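Local coordinates for protein sulfide-quinone reductase (Aquifex aeolicus, PDB 3HYW) that catalyses the FAD-dependent oxidation of hydrogen sulfide to polysulfur with a quinone as electron acceptor, as a homotrimeric membrane-associated flavoprotein, at residues E318-A323 / Y339-S344; F290-V295 / M322-N327; N278-N283 / E417-C422. One frame throughout, in Å; residues are numbered along the deposited sequence.

Interaction 1. Residues E318-A323 / Y339-S344. With DCQ (2-decyl-5,6-dimethoxy-3-methylcyclohexa-2,5-diene-1,4-dione), chain H.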
loop_
_atom_site.group_PDB
_atom_site.type_symbol
_atom_site.label_atom_id
_atom_site.label_comp_id
_atom_site.label_asym_id
_atom_site.label_seq_id
_atom_site.Cartn_x
_atom_site.Cartn_y
_atom_site.Cartn_z
ATOM N N GLU A 318 -27.892 18.687 5.769
ATOM C CA GLU A 318 -28.091 19.861 6.617
ATOM C C GLU A 318 -27.768 21.143 5.849
ATOM O O GLU A 318 -28.454 22.154 5.998
ATOM C CB GLU A 318 -27.212 19.785 7.873
ATOM C CG GLU A 318 -27.653 18.738 8.902
ATOM C CD GLU A 318 -26.765 18.740 10.136
ATOM O OE1 GLU A 318 -26.301 19.823 10.553
ATOM O OE2 GLU A 318 -26.513 17.651 10.688
ATOM N N GLN A 319 -26.707 21.090 5.045
ATOM C CA GLN A 319 -26.330 22.200 4.170
ATOM C C GLN A 319 -27.356 22.452 3.054
ATOM O O GLN A 319 -27.654 23.608 2.761
ATOM C CB GLN A 319 -24.938 21.961 3.585
ATOM C CG GLN A 319 -23.849 21.939 4.658
ATOM C CD GLN A 319 -22.501 21.540 4.122
ATOM O OE1 GLN A 319 -22.389 21.087 2.987
ATOM N NE2 GLN A 319 -21.458 21.703 4.936
ATOM N N MET A 320 -27.877 21.381 2.438
ATOM C CA MET A 320 -29.008 21.478 1.494
ATOM C C MET A 320 -30.180 22.172 2.157
ATOM O O MET A 320 -30.784 23.060 1.575
ATOM C CB MET A 320 -29.495 20.099 1.057
ATOM C CG MET A 320 -28.568 19.339 0.144
ATOM S SD MET A 320 -29.158 17.653 -0.005
ATOM C CE MET A 320 -27.764 16.866 -0.803
ATOM N N ALA A 321 -30.503 21.730 3.368
ATOM C CA ALA A 321 -31.608 22.284 4.150
ATOM C C ALA A 321 -31.449 23.770 4.448
ATOM O O ALA A 321 -32.419 24.523 4.322
ATOM C CB ALA A 321 -31.788 21.498 5.447
ATOM N N MET A 322 -30.244 24.190 4.844
ATOM C CA MET A 322 -29.960 25.614 5.101
ATOM C C MET A 322 -30.135 26.443 3.834
ATOM O O MET A 322 -30.763 27.505 3.857
ATOM C CB MET A 322 -28.534 25.835 5.616
ATOM C CG MET A 322 -28.207 25.247 6.963
ATOM S SD MET A 322 -26.460 25.543 7.337
ATOM C CE MET A 322 -26.061 24.025 8.215
ATOM N N ALA A 323 -29.559 25.957 2.735
ATOM C CA ALA A 323 -29.652 26.636 1.441
ATOM C C ALA A 323 -31.100 26.759 0.971
ATOM O O ALA A 323 -31.525 27.834 0.547
ATOM C CB ALA A 323 -28.804 25.920 0.396
ATOM N N TYR A 339 -28.655 30.663 -2.695
ATOM C CA TYR A 339 -27.564 29.909 -2.089
ATOM C C TYR A 339 -27.469 28.479 -2.587
ATOM O O TYR A 339 -28.478 27.809 -2.820
ATOM C CB TYR A 339 -27.695 29.893 -0.560
ATOM C CG TYR A 339 -27.662 31.265 0.057
ATOM C CD1 TYR A 339 -26.456 31.832 0.469
ATOM C CD2 TYR A 339 -28.835 32.003 0.223
ATOM C CE1 TYR A 339 -26.420 33.101 1.032
ATOM C CE2 TYR A 339 -28.810 33.269 0.781
ATOM C CZ TYR A 339 -27.600 33.810 1.187
ATOM O OH TYR A 339 -27.571 35.065 1.747
ATOM N N ALA A 340 -26.226 28.032 -2.738
ATOM C CA ALA A 340 -25.905 26.639 -2.978
ATOM C C ALA A 340 -25.232 26.080 -1.717
ATOM O O ALA A 340 -24.450 26.788 -1.066
ATOM C CB ALA A 340 -24.974 26.526 -4.155
ATOM N N PRO A 341 -25.537 24.817 -1.361
ATOM C CA PRO A 341 -24.833 24.176 -0.253
ATOM C C PRO A 341 -23.395 23.855 -0.637
ATOM O O PRO A 341 -23.118 23.530 -1.796
ATOM C CB PRO A 341 -25.610 22.876 -0.039
ATOM C CG PRO A 341 -26.237 22.584 -1.365
ATOM C CD PRO A 341 -26.548 23.928 -1.970
ATOM N N ARG A 342 -22.493 23.952 0.331
ATOM C CA ARG A 342 -21.109 23.558 0.128
ATOM C C ARG A 342 -21.024 22.083 -0.271
ATOM O O ARG A 342 -20.213 21.710 -1.118
ATOM C CB ARG A 342 -20.303 23.800 1.413
ATOM C CG ARG A 342 -18.829 23.417 1.332
ATOM C CD ARG A 342 -18.053 24.303 0.367
ATOM N NE ARG A 342 -16.636 23.940 0.356
ATOM C CZ ARG A 342 -15.687 24.572 -0.330
ATOM N NH1 ARG A 342 -15.977 25.620 -1.086
ATOM N NH2 ARG A 342 -14.434 24.150 -0.252
ATOM N N LEU A 343 -21.883 21.268 0.343
ATOM C CA LEU A 343 -21.863 19.807 0.215
ATOM C C LEU A 343 -20.513 19.212 0.639
ATOM O O LEU A 343 -19.915 18.424 -0.084
ATOM C CB LEU A 343 -22.260 19.354 -1.202
ATOM C CG LEU A 343 -23.657 19.758 -1.690
ATOM C CD1 LEU A 343 -23.856 19.296 -3.136
ATOM C CD2 LEU A 343 -24.739 19.161 -0.770
ATOM N N SER A 344 -20.032 19.623 1.809
ATOM C CA SER A 344 -18.891 18.960 2.432
ATOM C C SER A 344 -19.441 17.860 3.347
ATOM O O SER A 344 -20.653 17.794 3.588
ATOM C CB SER A 344 -18.000 19.962 3.183
ATOM O OG SER A 344 -18.744 20.768 4.078
HETATM O O2 DCQ H . -23.842 15.963 9.836
HETATM C C2 DCQ H . -22.748 15.847 10.636
HETATM C C3 DCQ H . -22.180 14.594 10.835
HETATM O O3 DCQ H . -22.708 13.490 10.209
HETATM C C3M DCQ H . -23.766 12.714 10.772
HETATM C C4 DCQ H . -21.066 14.467 11.653
HETATM O O4 DCQ H . -20.500 13.230 11.844
HETATM C C4M DCQ H . -20.686 12.508 13.061
HETATM C C5 DCQ H . -20.525 15.589 12.271
HETATM O O5 DCQ H . -19.431 15.450 13.072
HETATM C C1 DCQ H . -22.212 16.973 11.255
HETATM C C1M DCQ H . -22.854 18.321 11.022
HETATM C C6 DCQ H . -21.096 16.845 12.083
HETATM C C7 DCQ H . -20.491 18.059 12.765
HETATM C C8 DCQ H . -20.811 18.087 14.257
HETATM C C9 DCQ H . -21.109 19.505 14.727
HETATM C C10 DCQ H . -20.123 19.959 15.799
HETATM C C11 DCQ H . -20.816 20.099 17.149
HETATM C C12 DCQ H . -20.476 21.428 17.812
HETATM C C13 DCQ H . -19.487 21.232 18.959
HETATM C C14 DCQ H . -19.459 22.445 19.885
HETATM C C15 DCQ H . -18.329 22.348 20.904
HETATM C C16 DCQ H . -18.649 23.168 22.136
#
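Q319 reaches from helix 314-332 to S344, its side chain extended beyond CG, and there the flat amide is held by two bonds. NE2 donates to S344 OG over 3.0 Å in a nearly straight bond (N-H...O 174°), with OG almost in the amide plane. OE1 accepts from the backbone N of S344 at 3.0 Å; that donor lies in the carbonyl plane, on a lone pair, though the bond is bent to 141°. Both ends of one amide thus grip one serine, which fixes the rotation of the carboxamide. S344 presents its hydroxyl from the position between its own N and carbonyl carbon.

Away from the amide, the contact is mainly van der Waals packing. The P341 ring lies against the helix, its CB 3.5 Å from Q319 O and its CD 3.8 Å from A323 CB. The M320 chain runs roughly perpendicular to L343, M320 CE meeting L343 CD2 at 3.8 Å. The helix and the strand 339-341 run antiparallel, with segment axes 172° apart and 7.0 Å at closest approach.

E318, one helix position before Q319, brings OE2 to 3.3 Å from O2 of the decylubiquinone. The chemistry implies that a buried amide, bonded to the serine at both ends, ties the chain running on to I346 to the same helix that lines the quinone pocket.

Interaction 2. Residues F290-V295 / M322-N327. With FAD (flavin-adenine dinucleotide), chain G.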
loop_
_atom_site.group_PDB
_atom_site.type_symbol
_atom_site.label_atom_id
_atom_site.label_comp_id
_atom_site.label_asym_id
_atom_site.label_seq_id
_atom_site.Cartn_x
_atom_site.Cartn_y
_atom_site.Cartn_z
ATOM N N PHE A 290 -38.476 22.380 -4.167
ATOM C CA PHE A 290 -37.101 22.163 -3.757
ATOM C C PHE A 290 -36.958 20.704 -3.312
ATOM O O PHE A 290 -37.924 20.080 -2.867
ATOM C CB PHE A 290 -36.718 23.123 -2.614
ATOM C CG PHE A 290 -36.741 24.581 -3.004
ATOM C CD1 PHE A 290 -37.933 25.298 -3.010
ATOM C CD2 PHE A 290 -35.571 25.238 -3.364
ATOM C CE1 PHE A 290 -37.959 26.639 -3.383
ATOM C CE2 PHE A 290 -35.584 26.583 -3.726
ATOM C CZ PHE A 290 -36.775 27.282 -3.738
ATOM N N GLY A 291 -35.759 20.154 -3.463
ATOM C CA GLY A 291 -35.477 18.807 -2.970
ATOM C C GLY A 291 -34.366 18.867 -1.940
ATOM O O GLY A 291 -33.397 19.613 -2.107
ATOM N N VAL A 292 -34.501 18.088 -0.868
ATOM C CA VAL A 292 -33.479 18.045 0.179
ATOM C C VAL A 292 -33.257 16.590 0.574
ATOM O O VAL A 292 -34.211 15.855 0.794
ATOM C CB VAL A 292 -33.890 18.874 1.436
ATOM C CG1 VAL A 292 -32.868 18.731 2.564
ATOM C CG2 VAL A 292 -34.065 20.345 1.096
ATOM N N GLY A 293 -31.995 16.177 0.641
ATOM C CA GLY A 293 -31.669 14.840 1.106
ATOM C C GLY A 293 -31.343 13.821 0.037
ATOM O O GLY A 293 -30.962 14.168 -1.084
ATOM N N VAL A 294 -31.491 12.547 0.407
ATOM C CA VAL A 294 -31.135 11.415 -0.449
ATOM C C VAL A 294 -32.002 11.354 -1.706
ATOM O O VAL A 294 -31.577 10.852 -2.749
ATOM C CB VAL A 294 -31.263 10.074 0.341
ATOM C CG1 VAL A 294 -31.049 8.879 -0.570
ATOM C CG2 VAL A 294 -30.266 10.046 1.498
ATOM N N VAL A 295 -33.216 11.879 -1.601
ATOM C CA VAL A 295 -34.166 11.857 -2.706
ATOM C C VAL A 295 -33.745 12.749 -3.884
ATOM O O VAL A 295 -34.333 12.670 -4.959
ATOM C CB VAL A 295 -35.600 12.219 -2.228
ATOM C CG1 VAL A 295 -35.757 13.731 -2.032
ATOM C CG2 VAL A 295 -36.640 11.685 -3.214
ATOM N N MET A 322 -30.244 24.190 4.844
ATOM C CA MET A 322 -29.960 25.614 5.101
ATOM C C MET A 322 -30.135 26.443 3.834
ATOM O O MET A 322 -30.763 27.505 3.857
ATOM C CB MET A 322 -28.534 25.835 5.616
ATOM C CG MET A 322 -28.207 25.247 6.963
ATOM S SD MET A 322 -26.460 25.543 7.337
ATOM C CE MET A 322 -26.061 24.025 8.215
ATOM N N ALA A 323 -29.559 25.957 2.735
ATOM C CA ALA A 323 -29.652 26.636 1.441
ATOM C C ALA A 323 -31.100 26.759 0.971
ATOM O O ALA A 323 -31.525 27.834 0.547
ATOM C CB ALA A 323 -28.804 25.920 0.396
ATOM N N VAL A 324 -31.857 25.666 1.068
ATOM C CA VAL A 324 -33.249 25.648 0.603
ATOM C C VAL A 324 -34.138 26.592 1.418
ATOM O O VAL A 324 -34.961 27.321 0.854
ATOM C CB VAL A 324 -33.825 24.213 0.593
ATOM C CG1 VAL A 324 -35.362 24.228 0.544
ATOM C CG2 VAL A 324 -33.247 23.428 -0.587
ATOM N N ALA A 325 -33.970 26.569 2.738
ATOM C CA ALA A 325 -34.685 27.481 3.631
ATOM C C ALA A 325 -34.407 28.954 3.316
ATOM O O ALA A 325 -35.338 29.752 3.251
ATOM C CB ALA A 325 -34.374 27.161 5.089
ATOM N N HIS A 326 -33.143 29.306 3.087
ATOM C CA HIS A 326 -32.784 30.679 2.703
ATOM C C HIS A 326 -33.351 31.062 1.344
ATOM O O HIS A 326 -33.837 32.182 1.166
ATOM C CB HIS A 326 -31.271 30.885 2.719
ATOM C CG HIS A 326 -30.718 31.138 4.088
ATOM N ND1 HIS A 326 -30.791 32.369 4.702
ATOM C CD2 HIS A 326 -30.099 30.314 4.966
ATOM C CE1 HIS A 326 -30.234 32.296 5.898
ATOM N NE2 HIS A 326 -29.808 31.059 6.083
ATOM N N ASN A 327 -33.289 30.122 0.401
ATOM C CA ASN A 327 -33.821 30.319 -0.940
ATOM C C ASN A 327 -35.325 30.588 -0.948
ATOM O O ASN A 327 -35.800 31.464 -1.678
ATOM C CB ASN A 327 -33.482 29.116 -1.829
ATOM C CG ASN A 327 -32.010 29.064 -2.216
ATOM O OD1 ASN A 327 -31.505 28.022 -2.651
ATOM N ND2 ASN A 327 -31.316 30.176 -2.053
HETATM P PA FAD G . -34.622 10.098 5.921
HETATM O O1A FAD G . -33.898 10.692 7.102
HETATM O O2A FAD G . -34.615 8.614 5.724
HETATM O O5B FAD G . -36.128 10.624 6.020
HETATM C C5B FAD G . -37.109 10.425 5.016
HETATM C C4B FAD G . -38.462 10.635 5.678
HETATM O O4B FAD G . -39.489 10.701 4.688
HETATM C C3B FAD G . -38.823 9.465 6.579
HETATM O O3B FAD G . -39.428 9.975 7.772
HETATM C C2B FAD G . -39.827 8.677 5.761
HETATM O O2B FAD G . -40.726 7.939 6.587
HETATM C C1B FAD G . -40.536 9.784 5.003
HETATM N N9A FAD G . -41.218 9.361 3.751
HETATM C C8A FAD G . -40.775 8.477 2.830
HETATM N N7A FAD G . -41.686 8.397 1.829
HETATM C C5A FAD G . -42.706 9.233 2.136
HETATM C C6A FAD G . -43.905 9.569 1.510
HETATM N N6A FAD G . -44.243 9.003 0.329
HETATM N N1A FAD G . -44.734 10.474 2.094
HETATM C C2A FAD G . -44.416 11.048 3.267
HETATM N N3A FAD G . -43.269 10.739 3.893
HETATM C C4A FAD G . -42.399 9.842 3.346
HETATM N N1 FAD G . -24.995 9.930 7.145
HETATM C C2 FAD G . -24.000 10.465 7.902
HETATM O O2 FAD G . -23.620 11.635 7.694
HETATM N N3 FAD G . -23.410 9.758 8.896
HETATM C C4 FAD G . -23.806 8.495 9.152
HETATM O O4 FAD G . -23.217 7.761 10.141
HETATM C C4X FAD G . -24.819 7.926 8.389
HETATM N N5 FAD G . -25.207 6.656 8.646
HETATM C C5X FAD G . -26.195 6.085 7.923
HETATM C C6 FAD G . -26.588 4.775 8.218
HETATM C C7 FAD G . -27.596 4.158 7.484
HETATM C C7M FAD G . -27.986 2.734 7.834
HETATM C C8 FAD G . -28.212 4.865 6.447
HETATM C C8M FAD G . -29.314 4.253 5.603
HETATM C C9 FAD G . -27.810 6.171 6.156
HETATM C C9A FAD G . -26.802 6.808 6.897
HETATM N N10 FAD G . -26.416 8.092 6.634
HETATM C C10 FAD G . -25.422 8.658 7.367
HETATM C "C1'" FAD G . -27.015 8.829 5.497
HETATM C "C2'" FAD G . -28.046 9.913 5.734
HETATM O "O2'" FAD G . -27.580 10.836 6.727
HETATM C "C3'" FAD G . -29.384 9.264 6.092
HETATM O "O3'" FAD G . -29.786 8.380 5.019
HETATM C "C4'" FAD G . -30.462 10.312 6.332
HETATM O "O4'" FAD G . -31.534 9.688 7.051
HETATM C "C5'" FAD G . -30.973 10.891 5.017
HETATM O "O5'" FAD G . -31.909 11.932 5.277
HETATM P P FAD G . -33.244 12.130 4.393
HETATM O O1P FAD G . -34.017 13.272 4.997
HETATM O O2P FAD G . -32.898 12.168 2.920
HETATM O O3P FAD G . -34.063 10.752 4.571
#
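F290 and V324 mark the nearest backbone approach, their CA atoms 6.8 Å apart, where the end of strand 289-291 and the residues after it pass a helix whose own bonds, such as N327 N to A323 O, stay within the helix. That spacing leaves the contact to side chains. V324 and F290 carry nearly equal shares, and V324, pointing toward the strand, meets both F290 and V292. Its CG1, anti to the backbone N, packs 3.6 Å from F290 CB and lies near CG of the same residue, while CG2 meets V292 CG2 at 3.6 Å and also borders F290 CB. The F290 and V324 side chains lie alongside, pointing opposite ways, so the valine sits beside the root of the phenylalanine and the ring continues toward N327. There CE2 of F290 comes 3.8 Å from N327 CB, an oblique approach to the ring. All the touching residues are buried, and the meeting groups are mainly hydrocarbon.

Beyond V292 the chain turns to the cofactor. V294 N donates to FAD O2P at 2.9 Å with an N-H...O angle of 168°, a nearly straight bond to a phosphate oxygen. G293 CA lies 3.5 Å from the same oxygen; a side chain at G293 would collide with it, and the residue's backbone angles (101°/-158°) also suit glycine.

In the fold, strand 289-291 is an edge of the five-stranded parallel sheet of the Rossmann-type FAD domain, bonded through its backbone to L101 and I103 of strand 100-103. V292 and V324 both also touch T17 of helix 12-24, which follows the glycine-rich FAD-binding turn, so T17 is where helix 12-24, helix 314-332 and the end of the edge strand come together.

Interaction 3. Residues N278-N283 / E417-C422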
loop_
_atom_site.group_PDB
_atom_site.type_symbol
_atom_site.label_atom_id
_atom_site.label_comp_id
_atom_site.label_asym_id
_atom_site.label_seq_id
_atom_site.Cartn_x
_atom_site.Cartn_y
_atom_site.Cartn_z
ATOM N N ASN A 278 -31.379 21.901 -9.345
ATOM C CA ASN A 278 -30.210 22.634 -9.815
ATOM C C ASN A 278 -29.210 22.828 -8.663
ATOM O O ASN A 278 -29.329 22.168 -7.633
ATOM C CB ASN A 278 -30.624 23.961 -10.479
ATOM C CG ASN A 278 -31.379 24.899 -9.539
ATOM O OD1 ASN A 278 -31.218 24.856 -8.314
ATOM N ND2 ASN A 278 -32.191 25.780 -10.123
ATOM N N ARG A 279 -28.239 23.729 -8.833
ATOM C CA ARG A 279 -27.205 23.979 -7.816
ATOM C C ARG A 279 -27.782 24.481 -6.489
ATOM O O ARG A 279 -27.179 24.299 -5.424
ATOM C CB ARG A 279 -26.190 25.000 -8.334
ATOM C CG ARG A 279 -25.429 24.550 -9.572
ATOM C CD ARG A 279 -24.544 25.653 -10.117
ATOM N NE ARG A 279 -23.796 25.181 -11.273
ATOM C CZ ARG A 279 -23.398 25.949 -12.279
ATOM N NH1 ARG A 279 -22.732 25.408 -13.289
ATOM N NH2 ARG A 279 -23.673 27.249 -12.287
ATOM N N CYS A 280 -28.945 25.116 -6.569
ATOM C CA CYS A 280 -29.589 25.741 -5.418
ATOM C C CYS A 280 -30.676 24.820 -4.847
ATOM O O CYS A 280 -31.508 25.234 -4.043
ATOM C CB CYS A 280 -30.140 27.115 -5.820
ATOM S SG CYS A 280 -28.825 28.237 -6.403
ATOM N N PHE A 281 -30.643 23.563 -5.292
ATOM C CA PHE A 281 -31.570 22.503 -4.867
ATOM C C PHE A 281 -33.037 22.837 -5.101
ATOM O O PHE A 281 -33.935 22.399 -4.376
ATOM C CB PHE A 281 -31.228 21.995 -3.458
ATOM C CG PHE A 281 -30.052 21.064 -3.469
ATOM C CD1 PHE A 281 -28.769 21.556 -3.704
ATOM C CD2 PHE A 281 -30.235 19.690 -3.361
ATOM C CE1 PHE A 281 -27.676 20.693 -3.788
ATOM C CE2 PHE A 281 -29.146 18.821 -3.442
ATOM C CZ PHE A 281 -27.865 19.327 -3.642
ATOM N N GLN A 282 -33.236 23.601 -6.170
ATOM C CA GLN A 282 -34.530 24.000 -6.650
ATOM C C GLN A 282 -34.783 23.263 -7.957
ATOM O O GLN A 282 -33.865 23.069 -8.754
ATOM C CB GLN A 282 -34.493 25.512 -6.880
ATOM C CG GLN A 282 -35.677 26.133 -7.598
ATOM C CD GLN A 282 -35.378 27.569 -7.974
ATOM O OE1 GLN A 282 -34.407 27.842 -8.676
ATOM N NE2 GLN A 282 -36.194 28.495 -7.487
ATOM N N ASN A 283 -36.026 22.846 -8.177
ATOM C CA ASN A 283 -36.397 22.271 -9.468
ATOM C C ASN A 283 -36.295 23.343 -10.555
ATOM O O ASN A 283 -36.765 24.459 -10.351
ATOM C CB ASN A 283 -37.812 21.701 -9.425
ATOM C CG ASN A 283 -38.167 20.949 -10.687
ATOM O OD1 ASN A 283 -37.598 19.893 -10.983
ATOM N ND2 ASN A 283 -39.101 21.490 -11.443
ATOM N N GLU A 417 -23.090 28.933 0.229
ATOM C CA GLU A 417 -22.439 30.033 -0.472
ATOM C C GLU A 417 -23.403 30.709 -1.431
ATOM O O GLU A 417 -24.267 30.057 -2.007
ATOM C CB GLU A 417 -21.185 29.545 -1.214
ATOM C CG GLU A 417 -21.445 28.464 -2.264
ATOM C CD GLU A 417 -20.234 27.573 -2.529
ATOM O OE1 GLU A 417 -19.085 28.063 -2.423
ATOM O OE2 GLU A 417 -20.436 26.377 -2.843
ATOM N N LEU A 418 -23.252 32.022 -1.590
ATOM C CA LEU A 418 -24.004 32.753 -2.604
ATOM C C LEU A 418 -23.739 32.135 -3.970
ATOM O O LEU A 418 -22.598 31.846 -4.325
ATOM C CB LEU A 418 -23.633 34.237 -2.605
ATOM C CG LEU A 418 -24.395 35.131 -1.625
ATOM C CD1 LEU A 418 -23.774 36.524 -1.593
ATOM C CD2 LEU A 418 -25.868 35.210 -2.002
ATOM N N CYS A 419 -24.810 31.909 -4.719
ATOM C CA CYS A 419 -24.705 31.301 -6.026
ATOM C C CYS A 419 -25.199 32.285 -7.077
ATOM O O CYS A 419 -26.390 32.618 -7.132
ATOM C CB CYS A 419 -25.493 29.991 -6.074
ATOM S SG CYS A 419 -25.293 29.089 -7.617
ATOM N N LYS A 420 -24.263 32.753 -7.896
ATOM C CA LYS A 420 -24.542 33.754 -8.927
ATOM C C LYS A 420 -25.307 33.166 -10.116
ATOM O O LYS A 420 -25.864 33.909 -10.929
ATOM C CB LYS A 420 -23.238 34.414 -9.394
ATOM C CG LYS A 420 -22.127 33.435 -9.783
ATOM C CD LYS A 420 -20.839 34.170 -10.155
ATOM C CE LYS A 420 -19.660 33.206 -10.297
ATOM N NZ LYS A 420 -19.280 32.565 -8.995
ATOM N N ASP A 421 -25.323 31.838 -10.213
ATOM C CA ASP A 421 -26.052 31.141 -11.271
ATOM C C ASP A 421 -26.445 29.743 -10.809
ATOM O O ASP A 421 -25.612 28.829 -10.774
ATOM C CB ASP A 421 -25.215 31.066 -12.557
ATOM C CG ASP A 421 -25.970 30.426 -13.721
ATOM O OD1 ASP A 421 -27.223 30.444 -13.725
ATOM O OD2 ASP A 421 -25.301 29.908 -14.640
ATOM N N CYS A 422 -27.722 29.594 -10.464
ATOM C CA CYS A 422 -28.264 28.333 -9.961
ATOM C C CYS A 422 -28.345 27.243 -11.030
ATOM O O CYS A 422 -28.398 26.066 -10.703
ATOM C CB CYS A 422 -29.656 28.547 -9.346
ATOM S SG CYS A 422 -29.704 29.469 -7.776
HETATM O O HOH W 1 -22.052 29.512 -13.678
#
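C280 and C422 are joined by a disulfide, SG to SG 2.0 Å, with a torsion of -84° about the S-S bond. C419 CB lies 3.8 Å from C280 SG, so a third cysteine side chain, itself disulfide-bonded to C430, packs against the bridge. Next to the bridge, R279 N donates to C422 O at 3.0 Å, in the carbonyl plane, and N278 CB touches the same C422 O at 3.1 Å. The R279 side chain runs extended from CG to NE over the 421-422 backbone, and its NH2 gives a hydrogen bond to D421 O at 2.9 Å, the acceptor lying at the guanidinium edge. The carboxylate of D421 adds a long salt bridge, NH2 to OD2 3.9 Å, its plane almost perpendicular to the guanidinium; a water accepts from NH2 and donates weakly to OD2. S428 takes the bond from NE.

Further along the N278 side chain, OD1 organises the turn that presents R279 and C280. It accepts from C280 N at 2.9 Å and from Q282 N at 3.2 Å, the two donors reaching it from opposite faces of the amide plane. F281 N to N278 O closes the turn. Replacing N278 by an alanine, which keeps CB, would probably leave the amides of C280 and Q282 without this shared acceptor and give the loop bearing the disulfide more freedom.

The geometry is that of an Asx turn combined with a type I beta turn from N278 to F281, here in a loop between helix 258-261 and strand 289-291 that is covalently stapled to the C-terminal tail.

Overall arrangement
Interactions 1 and 2 share helix 314-332 and residues M322 and A323, and their centres lie about 7 Å apart. Interaction 3 is centred about 10 Å from each. F281, in the turn of interaction 3, joins all three: its CE1 lies 3.4 Å from P341 CG, and its O is 3.0 Å from G291 N, a probable hydrogen bond. A340 O to E417 N, 2.9 Å and also probably bonded, pairs strand 339-341 with strand 416-418. Function divides along this cluster: E318 of interaction 1 borders the quinone, V294 of interaction 2 holds an FAD phosphate, and interaction 3, which touches neither cofactor nor quinone, anchors the C-terminal tail.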